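Local atomic coordinates of intestinal fatty acid binding protein (Rattus norvegicus, PDB entry 1ICM), a protein that binds a long-chain fatty acid inside a beta barrel and probably carries such lipids through the cytosol of intestinal cells. Residues 4-9 with 106-111; 18-23 with 120-125; 36-41 with 113-118; 58-61 with 67-70; 70-73 with 77-80. All coordinates share one frame; numbering follows the deposited sequence.

Contact 1 (4-9 with 106-111); sequences GTWKVD and REISGN. With MYR (myristic acid), chain B.
The six-membered ring of W6 touches I108 and the backbone of N111 at the end of the barrel far from the two helices. The fold is the antiparallel barrel of the intracellular fatty acid binding proteins. W6 CH2 lies 4.1 Å from I108 CD1, and the two side chains cross at about a right angle. N111 O sits at the indole edge, near its plane, 3.5 Å from W6 CZ3. The indole is steadied by a hydrogen bond from NE1 to F2 O. F2 also touches I108, while L113, F128 and I40 pack against W6.

Further into the barrel, strand 101-109 carries R106 to the myristate. Its chain runs extended from CG to NE, which brings the guanidinium up to the carboxylate. R106 NH2 donates to MYR O1 at 2.8 Å, in a nearly straight bond (166°). R106 NH1 donates to MYR O2 at 2.8 Å, more bent at 137°. MYR O1 lies at the guanidinium edge, in its plane. Both carboxylate oxygens are thus gripped, and the positive charge probably favours the ionised acid. A leucine here would probably leave the carboxylate without both bonds and without its matching charge. The arginine is probably steadied, from its own side of the carboxylate, by Q115 of the second shell. The bond from R106 NE to Q115 OE1 is unusually short, and its exact geometry is doubtful.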
# COMPACT_ATOMS: atom_id res chain seq x y z
N GLY A 4 1.14 3.51 14.93
CA GLY A 4 1.88 2.32 15.33
C GLY A 4 2.80 1.74 14.26
O GLY A 4 2.86 2.25 13.14
N THR A 5 3.53 0.69 14.67
CA THR A 5 4.46 0.02 13.81
C THR A 5 3.85 -1.26 13.41
O THR A 5 3.40 -1.93 14.33
CB THR A 5 5.85 -0.07 14.47
OG1 THR A 5 6.33 1.27 14.53
CG2 THR A 5 6.75 -0.83 13.51
N TRP A 6 3.82 -1.54 12.09
CA TRP A 6 3.15 -2.75 11.58
C TRP A 6 4.14 -3.53 10.70
O TRP A 6 4.86 -2.93 9.91
CB TRP A 6 1.98 -2.28 10.70
CG TRP A 6 0.93 -1.43 11.41
CD1 TRP A 6 0.91 -0.06 11.49
CD2 TRP A 6 -0.21 -1.91 12.12
NE1 TRP A 6 -0.17 0.36 12.24
CE2 TRP A 6 -0.89 -0.76 12.62
CE3 TRP A 6 -0.72 -3.19 12.43
CZ2 TRP A 6 -2.08 -0.90 13.37
CZ3 TRP A 6 -1.90 -3.32 13.16
CH2 TRP A 6 -2.54 -2.17 13.63
N LYS A 7 4.14 -4.85 10.81
CA LYS A 7 5.05 -5.71 10.06
C LYS A 7 4.27 -6.74 9.29
O LYS A 7 3.40 -7.45 9.81
CB LYS A 7 6.04 -6.42 10.98
CG LYS A 7 7.05 -7.34 10.28
CD LYS A 7 8.33 -6.67 9.75
CE LYS A 7 9.50 -7.61 9.44
NZ LYS A 7 10.84 -6.99 9.57
N VAL A 8 4.60 -6.86 8.01
CA VAL A 8 3.82 -7.82 7.24
C VAL A 8 3.88 -9.24 7.76
O VAL A 8 4.94 -9.68 8.16
CB VAL A 8 4.18 -7.71 5.75
CG1 VAL A 8 5.59 -8.27 5.52
CG2 VAL A 8 3.13 -8.44 4.90
N ASP A 9 2.74 -9.96 7.73
CA ASP A 9 2.66 -11.32 8.21
C ASP A 9 2.32 -12.33 7.11
O ASP A 9 2.93 -13.40 7.02
CB ASP A 9 1.56 -11.34 9.26
CG ASP A 9 1.36 -12.71 9.84
OD1 ASP A 9 2.40 -13.22 10.42
OD2 ASP A 9 0.31 -13.28 9.80
N ARG A 106 -7.28 0.33 3.50
CA ARG A 106 -6.60 -0.01 4.74
C ARG A 106 -7.69 -0.08 5.81
O ARG A 106 -8.47 0.85 5.99
CB ARG A 106 -5.64 1.05 5.22
CG ARG A 106 -4.31 0.96 4.50
CD ARG A 106 -3.36 2.05 4.98
NE ARG A 106 -2.03 1.84 4.43
CZ ARG A 106 -1.21 2.77 3.97
NH1 ARG A 106 -1.58 4.05 3.93
NH2 ARG A 106 -0.02 2.40 3.51
N GLU A 107 -7.74 -1.19 6.51
CA GLU A 107 -8.73 -1.31 7.57
C GLU A 107 -8.16 -2.18 8.70
O GLU A 107 -7.34 -3.05 8.46
CB GLU A 107 -9.99 -1.90 6.96
CG GLU A 107 -9.87 -3.40 6.79
CD GLU A 107 -11.01 -3.95 5.99
OE1 GLU A 107 -12.17 -3.90 6.64
OE2 GLU A 107 -10.82 -4.37 4.84
N ILE A 108 -8.58 -1.94 9.95
CA ILE A 108 -8.16 -2.71 11.11
C ILE A 108 -9.14 -3.85 11.38
O ILE A 108 -10.37 -3.74 11.35
CB ILE A 108 -8.18 -1.85 12.39
CG1 ILE A 108 -7.55 -0.47 12.29
CG2 ILE A 108 -7.59 -2.65 13.56
CD1 ILE A 108 -6.04 -0.60 12.14
N SER A 109 -8.66 -5.01 11.71
CA SER A 109 -9.52 -6.11 12.01
C SER A 109 -8.89 -6.73 13.24
O SER A 109 -7.89 -7.44 13.16
CB SER A 109 -9.48 -7.11 10.87
OG SER A 109 -9.77 -8.37 11.42
N GLY A 110 -9.44 -6.40 14.42
CA GLY A 110 -8.88 -6.90 15.65
C GLY A 110 -7.58 -6.13 15.86
O GLY A 110 -7.59 -4.90 15.99
N ASN A 111 -6.46 -6.84 15.92
CA ASN A 111 -5.17 -6.19 16.08
C ASN A 111 -4.38 -6.30 14.78
O ASN A 111 -3.15 -6.18 14.83
CB ASN A 111 -4.28 -6.76 17.20
CG ASN A 111 -4.09 -8.28 17.15
OD1 ASN A 111 -3.49 -8.84 18.09
ND2 ASN A 111 -4.58 -8.96 16.12
C1 MYR B . 0.82 4.93 1.39
O1 MYR B . 1.59 4.22 2.16
O2 MYR B . -0.24 5.34 1.79
C2 MYR B . 1.37 5.21 -0.00
C3 MYR B . 0.54 4.66 -1.14
C4 MYR B . 0.43 3.14 -1.16
C5 MYR B . -0.35 2.56 -2.34
C6 MYR B . -0.08 1.07 -2.49
C7 MYR B . -0.06 0.54 -3.92
C8 MYR B . 1.11 -0.42 -4.11
C9 MYR B . 0.70 -1.68 -4.84
C10 MYR B . 1.64 -2.85 -4.59
C11 MYR B . 2.67 -2.97 -5.69
C12 MYR B . 3.86 -3.87 -5.41
C13 MYR B . 4.85 -3.79 -6.56
C14 MYR B . 5.97 -4.81 -6.51

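Contact 2 (18-23 with 120-125)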
# COMPACT_ATOMS: atom_id res chain seq x y z
N MET A 18 0.96 -9.03 -8.75
CA MET A 18 2.16 -8.42 -9.30
C MET A 18 2.37 -8.77 -10.78
O MET A 18 2.86 -7.95 -11.55
CB MET A 18 3.41 -8.89 -8.53
CG MET A 18 3.44 -8.20 -7.17
SD MET A 18 5.01 -8.46 -6.27
CE MET A 18 4.65 -10.06 -5.53
N GLU A 19 1.99 -9.98 -11.17
CA GLU A 19 2.11 -10.40 -12.58
C GLU A 19 1.29 -9.47 -13.47
O GLU A 19 1.73 -9.01 -14.52
CB GLU A 19 1.58 -11.83 -12.73
CG GLU A 19 1.55 -12.40 -14.15
CD GLU A 19 1.24 -13.89 -14.13
OE1 GLU A 19 -0.05 -14.14 -14.01
OE2 GLU A 19 2.08 -14.78 -14.18
N LYS A 20 0.07 -9.14 -13.05
CA LYS A 20 -0.81 -8.24 -13.79
C LYS A 20 -0.26 -6.84 -14.00
O LYS A 20 -0.47 -6.19 -15.03
CB LYS A 20 -2.15 -8.17 -13.06
CG LYS A 20 -3.35 -7.81 -13.92
CD LYS A 20 -3.88 -8.92 -14.82
CE LYS A 20 -5.00 -8.42 -15.73
NZ LYS A 20 -5.58 -9.52 -16.51
N MET A 21 0.46 -6.35 -12.99
CA MET A 21 1.10 -5.05 -12.96
C MET A 21 2.29 -4.99 -13.89
O MET A 21 2.75 -3.89 -14.16
CB MET A 21 1.54 -4.64 -11.54
CG MET A 21 0.32 -4.34 -10.66
SD MET A 21 -0.30 -2.65 -10.85
CE MET A 21 1.22 -1.72 -10.48
N GLY A 22 2.73 -6.18 -14.32
CA GLY A 22 3.85 -6.25 -15.23
C GLY A 22 5.17 -6.61 -14.56
O GLY A 22 6.23 -6.40 -15.14
N ILE A 23 5.16 -7.15 -13.34
CA ILE A 23 6.42 -7.51 -12.66
C ILE A 23 6.91 -8.89 -13.03
O ILE A 23 6.14 -9.86 -13.05
CB ILE A 23 6.35 -7.29 -11.15
CG1 ILE A 23 6.30 -5.80 -10.84
CG2 ILE A 23 7.56 -7.91 -10.45
CD1 ILE A 23 4.91 -5.31 -10.46
N GLU A 120 -7.33 -4.09 -12.49
CA GLU A 120 -7.76 -4.76 -13.68
C GLU A 120 -8.45 -6.05 -13.42
O GLU A 120 -8.18 -7.03 -14.08
CB GLU A 120 -6.56 -5.04 -14.59
CG GLU A 120 -6.03 -3.75 -15.21
CD GLU A 120 -7.04 -3.19 -16.17
OE1 GLU A 120 -7.13 -3.92 -17.26
OE2 GLU A 120 -7.70 -2.18 -15.95
N GLY A 121 -9.30 -6.07 -12.41
CA GLY A 121 -10.00 -7.32 -12.13
C GLY A 121 -9.33 -8.33 -11.21
O GLY A 121 -9.88 -9.43 -10.99
N VAL A 122 -8.17 -7.97 -10.63
CA VAL A 122 -7.50 -8.90 -9.73
C VAL A 122 -7.38 -8.19 -8.37
O VAL A 122 -7.11 -6.97 -8.31
CB VAL A 122 -6.06 -9.15 -10.21
CG1 VAL A 122 -5.39 -10.17 -9.30
CG2 VAL A 122 -6.14 -9.73 -11.62
N GLU A 123 -7.61 -9.01 -7.35
CA GLU A 123 -7.55 -8.51 -5.97
C GLU A 123 -6.37 -9.16 -5.25
O GLU A 123 -6.03 -10.33 -5.51
CB GLU A 123 -8.84 -9.03 -5.26
CG GLU A 123 -9.02 -8.60 -3.78
CD GLU A 123 -10.04 -9.46 -3.03
OE1 GLU A 123 -10.67 -10.40 -3.48
OE2 GLU A 123 -10.20 -9.08 -1.80
N ALA A 124 -5.76 -8.44 -4.32
CA ALA A 124 -4.67 -9.01 -3.53
C ALA A 124 -4.77 -8.40 -2.14
O ALA A 124 -5.28 -7.29 -1.98
CB ALA A 124 -3.30 -8.60 -4.04
N LYS A 125 -4.25 -9.08 -1.11
CA LYS A 125 -4.21 -8.50 0.22
C LYS A 125 -2.83 -8.76 0.84
O LYS A 125 -2.15 -9.79 0.57
CB LYS A 125 -5.13 -9.20 1.19
CG LYS A 125 -6.54 -9.38 0.69
CD LYS A 125 -7.47 -9.30 1.89
CE LYS A 125 -8.67 -10.21 1.77
NZ LYS A 125 -9.48 -10.00 0.56
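K20 lays its aliphatic chain against V122 and E120, where the first helix of the helix-turn-helix lid meets a beta hairpin of the barrel. The contact lies on the surface.

Apolar packing comes first. K20 CD lies 4.0 Å from V122 CG2, and K20 CG is almost as near to the same methyl. K20 CE passes on to E120, 3.9 Å from its CB, and rests near E120 O as well. The lysine gets there by a bend: CG stands roughly opposite the backbone N (chi1 -154°), and the chain then turns at chi2 (76°). Y119 gives K20 a further neighbour.

Charge plays a lesser part. K20 NZ and E120 OE1 are 5.9 Å apart, too far for a salt bridge. The E120 chain bends away, and its OE1 has a long, weak ion pair with K100. E120 and G121 have positive phi and form a type I' turn between strands 112-119 and 122-130.

Backbone bonds shape the other side. The helix ends in a Schellman motif at G22, whose positive phi would jam a side chain against the preceding carbonyl. I23 N donates to M18 O, and G22 N to E19 O. M18 reaches the myristate.

Along strand 122-130, E123 and K125 point to the same side. K125 NZ forms a salt bridge with E123 OE2 at 2.6 Å.

Contact 3 (36-41 with 113-118); sequences LKLTIT and LIQTYT
The flat group at the centre of this contact is the amide of Q115, and L38 meets it at the oxygen. L38 CD1 lies 3.8 Å from Q115 OE1. The methyl stands well out of the amide plane, to one side of it. This is van der Waals packing of a methyl on a polar atom. The polar partner of OE1, R106 NE, comes from another direction. The amide nitrogen turns toward the phenol of its own strand: Q115 NE2 donates to Y117 OH at 3.2 Å, a weak bond bent to 124°. The buried amide thus has a polar neighbour at each end, though the one at the nitrogen is weak. Together they probably limit its rotation.

The two side chains approach from opposite directions. Q115 is extended beyond CG and spans much of the gap between the strands. L38 has CG opposite its carbonyl carbon (chi1 -62°), and CD1 reaches inward from there. A looser apolar contact lies beside this pair, with I40 CD1 4.5 Å from L113 CD2. W6, on the intervening strand 4-12, lies beside these two.

All four touching residues are buried, and they help line the interior of the barrel. Y117 touches the myristate. The side chain of L38 is about 5 Å from the bound myristate. Strands 37-43 and 112-119 are not neighbours in the sheet. Strands 4-12 and 122-130 lie between them, so their inward side chains meet across the curve of the wall. F128, on strand 122-130, touches both L38 and Q115.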
# COMPACT_ATOMS: atom_id res chain seq x y z
N LEU A 36 8.37 -5.94 4.52
CA LEU A 36 7.86 -4.57 4.66
C LEU A 36 7.34 -4.29 6.08
O LEU A 36 6.64 -5.10 6.68
CB LEU A 36 6.68 -4.45 3.65
CG LEU A 36 5.97 -3.11 3.65
CD1 LEU A 36 6.88 -1.94 3.29
CD2 LEU A 36 4.72 -3.25 2.74
N LYS A 37 7.69 -3.12 6.53
CA LYS A 37 7.33 -2.59 7.83
C LYS A 37 6.88 -1.15 7.60
O LYS A 37 7.47 -0.34 6.86
CB LYS A 37 8.62 -2.58 8.63
CG LYS A 37 8.54 -1.90 9.97
CD LYS A 37 9.70 -2.36 10.83
CE LYS A 37 10.40 -1.22 11.54
NZ LYS A 37 11.35 -1.67 12.58
N LEU A 38 5.76 -0.81 8.27
CA LEU A 38 5.25 0.55 8.12
C LEU A 38 5.12 1.19 9.51
O LEU A 38 4.63 0.55 10.46
CB LEU A 38 3.79 0.47 7.59
CG LEU A 38 3.61 -0.19 6.21
CD1 LEU A 38 2.12 -0.29 5.90
CD2 LEU A 38 4.27 0.72 5.17
N THR A 39 5.54 2.45 9.59
CA THR A 39 5.41 3.16 10.85
C THR A 39 4.47 4.31 10.51
O THR A 39 4.83 5.17 9.70
CB THR A 39 6.77 3.64 11.42
OG1 THR A 39 7.57 2.51 11.75
CG2 THR A 39 6.56 4.51 12.65
N ILE A 40 3.28 4.30 11.12
CA ILE A 40 2.24 5.30 10.83
C ILE A 40 2.01 6.29 11.95
O ILE A 40 1.79 5.90 13.10
CB ILE A 40 0.91 4.62 10.46
CG1 ILE A 40 1.17 3.76 9.23
CG2 ILE A 40 -0.13 5.69 10.13
CD1 ILE A 40 0.12 2.71 8.95
N THR A 41 2.04 7.56 11.58
CA THR A 41 1.81 8.57 12.58
C THR A 41 0.92 9.64 11.96
O THR A 41 1.05 9.90 10.77
CB THR A 41 3.08 9.24 13.09
OG1 THR A 41 3.76 9.82 12.02
CG2 THR A 41 3.96 8.17 13.71
N LEU A 113 -3.72 -5.09 10.61
CA LEU A 113 -3.97 -4.05 9.60
C LEU A 113 -4.15 -4.81 8.26
O LEU A 113 -3.28 -5.61 7.86
CB LEU A 113 -2.85 -3.01 9.55
CG LEU A 113 -2.85 -2.21 8.28
CD1 LEU A 113 -3.98 -1.22 8.45
CD2 LEU A 113 -1.59 -1.37 8.26
N ILE A 114 -5.29 -4.64 7.56
CA ILE A 114 -5.47 -5.36 6.31
C ILE A 114 -5.40 -4.37 5.18
O ILE A 114 -6.12 -3.37 5.26
CB ILE A 114 -6.81 -6.06 6.23
CG1 ILE A 114 -6.93 -7.00 7.44
CG2 ILE A 114 -6.92 -6.73 4.84
CD1 ILE A 114 -8.28 -7.71 7.50
N GLN A 115 -4.50 -4.62 4.21
CA GLN A 115 -4.38 -3.71 3.08
C GLN A 115 -4.86 -4.47 1.86
O GLN A 115 -4.25 -5.49 1.51
CB GLN A 115 -2.94 -3.23 2.76
CG GLN A 115 -2.40 -2.18 3.72
CD GLN A 115 -1.16 -1.42 3.24
OE1 GLN A 115 -1.06 -0.28 3.90
NE2 GLN A 115 -0.34 -1.79 2.36
N THR A 116 -5.92 -4.02 1.22
CA THR A 116 -6.40 -4.74 0.04
C THR A 116 -6.16 -3.86 -1.18
O THR A 116 -6.31 -2.63 -1.13
CB THR A 116 -7.93 -4.92 0.16
OG1 THR A 116 -8.17 -5.69 1.31
CG2 THR A 116 -8.51 -5.79 -0.95
N TYR A 117 -5.83 -4.51 -2.30
CA TYR A 117 -5.67 -3.78 -3.55
C TYR A 117 -6.51 -4.45 -4.66
O TYR A 117 -6.71 -5.67 -4.70
CB TYR A 117 -4.22 -3.84 -4.11
CG TYR A 117 -3.04 -3.66 -3.15
CD1 TYR A 117 -2.92 -2.48 -2.41
CD2 TYR A 117 -2.05 -4.63 -3.02
CE1 TYR A 117 -1.84 -2.28 -1.54
CE2 TYR A 117 -0.96 -4.44 -2.17
CZ TYR A 117 -0.87 -3.27 -1.41
OH TYR A 117 0.19 -3.07 -0.54
N THR A 118 -6.91 -3.64 -5.64
CA THR A 118 -7.56 -4.20 -6.82
C THR A 118 -6.97 -3.48 -8.04
O THR A 118 -6.74 -2.27 -8.06
CB THR A 118 -9.11 -4.05 -6.89
OG1 THR A 118 -9.43 -2.67 -6.78
CG2 THR A 118 -9.81 -4.82 -5.77

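Contact 4 (58-61 with 67-70); sequences IDVV and DFAY. With MYR (myristic acid), chain B.
Strands 58-61 and 68-70 run roughly antiparallel, at 154°, but their axes stay 8.6 Å apart and mainly side chains bridge them. V60 is the middle of the bridge and touches both rings. V60 CG1 lies 4.0 Å from F68 CE2, and V60 CG2 lies 3.9 Å from Y70 CE1. The valine crosses both aromatic side chains at about a right angle. I58 CD1 adds a looser contact with the same Y70 CE1. From the backbone, V61 O comes near the F68 ring.

F68 has CG wedged between the backbone N and the carbonyl carbon (chi1 68°), which turns its ring toward V60. F62 meets that ring as well. Y70 offers one face to the ligand. MYR C3 sits 3.8 Å above the plane of the Y70 ring, over its centre, in CH-pi fashion. V60 CG1 lies 3.8 Å from MYR C2. The Y70 hydroxyl is hydrogen-bonded to E51 OE1. A serine here would probably strip the first carbons of the myristate chain of their aromatic cover and leave V60 CG2 and E51 without this partner.

Such a gap between the fourth and fifth strands, filled by side chains, is a hallmark of fatty acid binding protein barrels. Here it walls the ligand near its carboxylate.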
# COMPACT_ATOMS: atom_id res chain seq x y z
N ILE A 58 11.70 4.85 2.68
CA ILE A 58 11.30 6.20 2.35
C ILE A 58 10.10 6.62 3.18
O ILE A 58 9.37 5.78 3.71
CB ILE A 58 10.81 6.21 0.91
CG1 ILE A 58 9.65 5.23 0.73
CG2 ILE A 58 11.94 5.74 0.02
CD1 ILE A 58 8.84 5.45 -0.56
N ASP A 59 9.94 7.94 3.21
CA ASP A 59 8.81 8.53 3.90
C ASP A 59 7.73 8.89 2.87
O ASP A 59 8.02 9.35 1.74
CB ASP A 59 9.23 9.84 4.58
CG ASP A 59 10.03 9.65 5.84
OD1 ASP A 59 10.45 8.42 6.04
OD2 ASP A 59 10.26 10.58 6.59
N VAL A 60 6.48 8.66 3.24
CA VAL A 60 5.35 9.00 2.39
C VAL A 60 4.50 9.93 3.25
O VAL A 60 4.06 9.56 4.34
CB VAL A 60 4.52 7.80 2.00
CG1 VAL A 60 3.53 8.20 0.90
CG2 VAL A 60 5.38 6.64 1.50
N VAL A 61 4.28 11.15 2.80
CA VAL A 61 3.45 12.09 3.53
C VAL A 61 2.22 12.48 2.72
O VAL A 61 2.32 12.83 1.53
CB VAL A 61 4.28 13.35 3.77
CG1 VAL A 61 3.45 14.44 4.45
CG2 VAL A 61 5.52 12.96 4.59
N ASP A 67 -4.56 15.25 -3.54
CA ASP A 67 -3.76 14.27 -4.24
C ASP A 67 -2.29 14.46 -4.11
O ASP A 67 -1.80 15.55 -3.89
CB ASP A 67 -4.11 13.89 -5.66
CG ASP A 67 -4.72 15.10 -6.24
OD1 ASP A 67 -3.88 16.11 -6.15
OD2 ASP A 67 -5.86 15.10 -6.67
N PHE A 68 -1.63 13.33 -4.27
CA PHE A 68 -0.18 13.33 -4.13
C PHE A 68 0.37 12.28 -5.07
O PHE A 68 -0.41 11.49 -5.61
CB PHE A 68 0.18 13.07 -2.64
CG PHE A 68 -0.16 11.69 -2.16
CD1 PHE A 68 -1.45 11.30 -1.83
CD2 PHE A 68 0.84 10.73 -1.98
CE1 PHE A 68 -1.72 10.00 -1.41
CE2 PHE A 68 0.59 9.42 -1.56
CZ PHE A 68 -0.72 9.05 -1.27
N ALA A 69 1.70 12.25 -5.26
CA ALA A 69 2.30 11.25 -6.15
C ALA A 69 3.11 10.22 -5.36
O ALA A 69 3.82 10.58 -4.41
CB ALA A 69 3.26 11.99 -7.07
N TYR A 70 3.04 8.96 -5.74
CA TYR A 70 3.80 7.95 -5.05
C TYR A 70 4.38 6.97 -6.08
O TYR A 70 3.71 6.59 -7.02
CB TYR A 70 2.86 7.19 -4.12
CG TYR A 70 3.42 5.91 -3.53
CD1 TYR A 70 4.26 5.92 -2.42
CD2 TYR A 70 3.05 4.67 -4.06
CE1 TYR A 70 4.76 4.74 -1.87
CE2 TYR A 70 3.54 3.48 -3.52
CZ TYR A 70 4.40 3.51 -2.43
OH TYR A 70 4.86 2.31 -1.91
C1 MYR B . 0.82 4.93 1.39
O1 MYR B . 1.59 4.22 2.16
O2 MYR B . -0.24 5.34 1.79
C2 MYR B . 1.37 5.21 -0.00
C3 MYR B . 0.54 4.66 -1.14
C4 MYR B . 0.43 3.14 -1.16
C5 MYR B . -0.35 2.56 -2.34
C6 MYR B . -0.08 1.07 -2.49
C7 MYR B . -0.06 0.54 -3.92
C8 MYR B . 1.11 -0.42 -4.11
C9 MYR B . 0.70 -1.68 -4.84
C10 MYR B . 1.64 -2.85 -4.59
C11 MYR B . 2.67 -2.97 -5.69
C12 MYR B . 3.86 -3.87 -5.41
C13 MYR B . 4.85 -3.79 -6.56
C14 MYR B . 5.97 -4.81 -6.51

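Contact 5 (70-73 with 77-80). With MYR (myristic acid), chain B.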
# COMPACT_ATOMS: atom_id res chain seq x y z
N TYR A 70 3.04 8.96 -5.74
CA TYR A 70 3.80 7.95 -5.05
C TYR A 70 4.38 6.97 -6.08
O TYR A 70 3.71 6.59 -7.02
CB TYR A 70 2.86 7.19 -4.12
CG TYR A 70 3.42 5.91 -3.53
CD1 TYR A 70 4.26 5.92 -2.42
CD2 TYR A 70 3.05 4.67 -4.06
CE1 TYR A 70 4.76 4.74 -1.87
CE2 TYR A 70 3.54 3.48 -3.52
CZ TYR A 70 4.40 3.51 -2.43
OH TYR A 70 4.86 2.31 -1.91
N SER A 71 5.63 6.55 -5.94
CA SER A 71 6.22 5.59 -6.87
C SER A 71 6.49 4.26 -6.23
O SER A 71 6.91 4.17 -5.07
CB SER A 71 7.61 6.00 -7.33
OG SER A 71 7.54 7.24 -7.99
N LEU A 72 6.28 3.22 -6.99
CA LEU A 72 6.56 1.87 -6.54
C LEU A 72 8.07 1.66 -6.58
O LEU A 72 8.78 2.45 -7.19
CB LEU A 72 5.94 0.82 -7.46
CG LEU A 72 4.45 1.00 -7.64
CD1 LEU A 72 3.89 -0.28 -8.26
CD2 LEU A 72 3.86 1.32 -6.26
N ALA A 73 8.54 0.60 -5.94
CA ALA A 73 9.95 0.24 -5.82
C ALA A 73 10.62 0.13 -7.18
O ALA A 73 11.80 0.46 -7.35
CB ALA A 73 10.04 -1.12 -5.14
N GLU A 77 4.98 5.03 -11.60
CA GLU A 77 4.39 6.19 -10.90
C GLU A 77 2.86 6.21 -10.79
O GLU A 77 2.17 5.87 -11.76
CB GLU A 77 4.98 7.50 -11.42
CG GLU A 77 6.46 7.59 -11.02
CD GLU A 77 7.31 8.51 -11.86
OE1 GLU A 77 6.98 8.95 -12.97
OE2 GLU A 77 8.44 8.77 -11.25
N LEU A 78 2.33 6.59 -9.62
CA LEU A 78 0.89 6.65 -9.40
C LEU A 78 0.58 8.03 -8.86
O LEU A 78 1.45 8.72 -8.29
CB LEU A 78 0.45 5.72 -8.21
CG LEU A 78 0.98 4.29 -8.19
CD1 LEU A 78 0.35 3.58 -7.02
CD2 LEU A 78 0.45 3.59 -9.42
N THR A 79 -0.68 8.46 -8.99
CA THR A 79 -1.10 9.72 -8.39
C THR A 79 -2.49 9.43 -7.82
O THR A 79 -3.25 8.63 -8.39
CB THR A 79 -1.15 10.98 -9.25
OG1 THR A 79 -1.96 10.61 -10.36
CG2 THR A 79 0.25 11.32 -9.71
N GLY A 80 -2.83 10.03 -6.67
CA GLY A 80 -4.17 9.72 -6.16
C GLY A 80 -4.38 10.39 -4.81
O GLY A 80 -3.64 11.29 -4.42
C1 MYR B . 0.82 4.93 1.39
O1 MYR B . 1.59 4.22 2.16
O2 MYR B . -0.24 5.34 1.79
C2 MYR B . 1.37 5.21 -0.00
C3 MYR B . 0.54 4.66 -1.14
C4 MYR B . 0.43 3.14 -1.16
C5 MYR B . -0.35 2.56 -2.34
C6 MYR B . -0.08 1.07 -2.49
C7 MYR B . -0.06 0.54 -3.92
C8 MYR B . 1.11 -0.42 -4.11
C9 MYR B . 0.70 -1.68 -4.84
C10 MYR B . 1.64 -2.85 -4.59
C11 MYR B . 2.67 -2.97 -5.69
C12 MYR B . 3.86 -3.87 -5.41
C13 MYR B . 4.85 -3.79 -6.56
C14 MYR B . 5.97 -4.81 -6.51
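L78 CD1 is the methyl that both Y70 and L72 touch. It lies at the edge of the Y70 ring, 4.2 Å from Y70 CD2, and the two side chains run side by side in the same direction. The same L78 CD1 is 4.2 Å from L72 CD2. L78 takes this place with CG opposite its carbonyl carbon (chi1 -48°) and an extended chi2. L72 has the same kind of first torsion, and its two methyls part along the myristate. L72 CD2 lies 3.9 Å from MYR C8, and L72 CD1 lies 3.9 Å from MYR C11. M21 of the lid packs on that second methyl.

The segments form a beta hairpin, strand 68-71 with strand 77-85. Y70 and L78 are its antiparallel hydrogen-bonded pair. Y70 N donates to L78 O at 3.0 Å. L78 N donates to Y70 O at 2.9 Å.

S71 and E77 are the next pair, non-hydrogen-bonded, on the face turned from the ligand. S71 OG rests against the methylene E77 CG at 3.2 Å, a tight fit. E77 is extended beyond CG and carries its carboxylate past the serine. S71 O is hydrogen-bonded to R56 NH2.

From the N terminus, strand 4-12 opens contact 1, helix 14-21 opens contact 2 and strand 37-43 opens contact 3. Contacts 4 and 5 follow as short loops that close at once. They join end to end at Y70 and tie strands 57-63, 68-71 and 77-85. Both nest inside the three long loops. Segment 106-111 then closes contact 1, 113-118 closes contact 3 and 120-125 closes contact 2. Contact 3 is thus nested in contact 2, while contact 1 crosses both. Contacts 1 and 3 touch through R106 and Q115. Contact 2 ties the lid to the barrel and meets contact 5 through M21 and L72. All five reach the myristate, contact 2 through M18 and contact 3 through Y117.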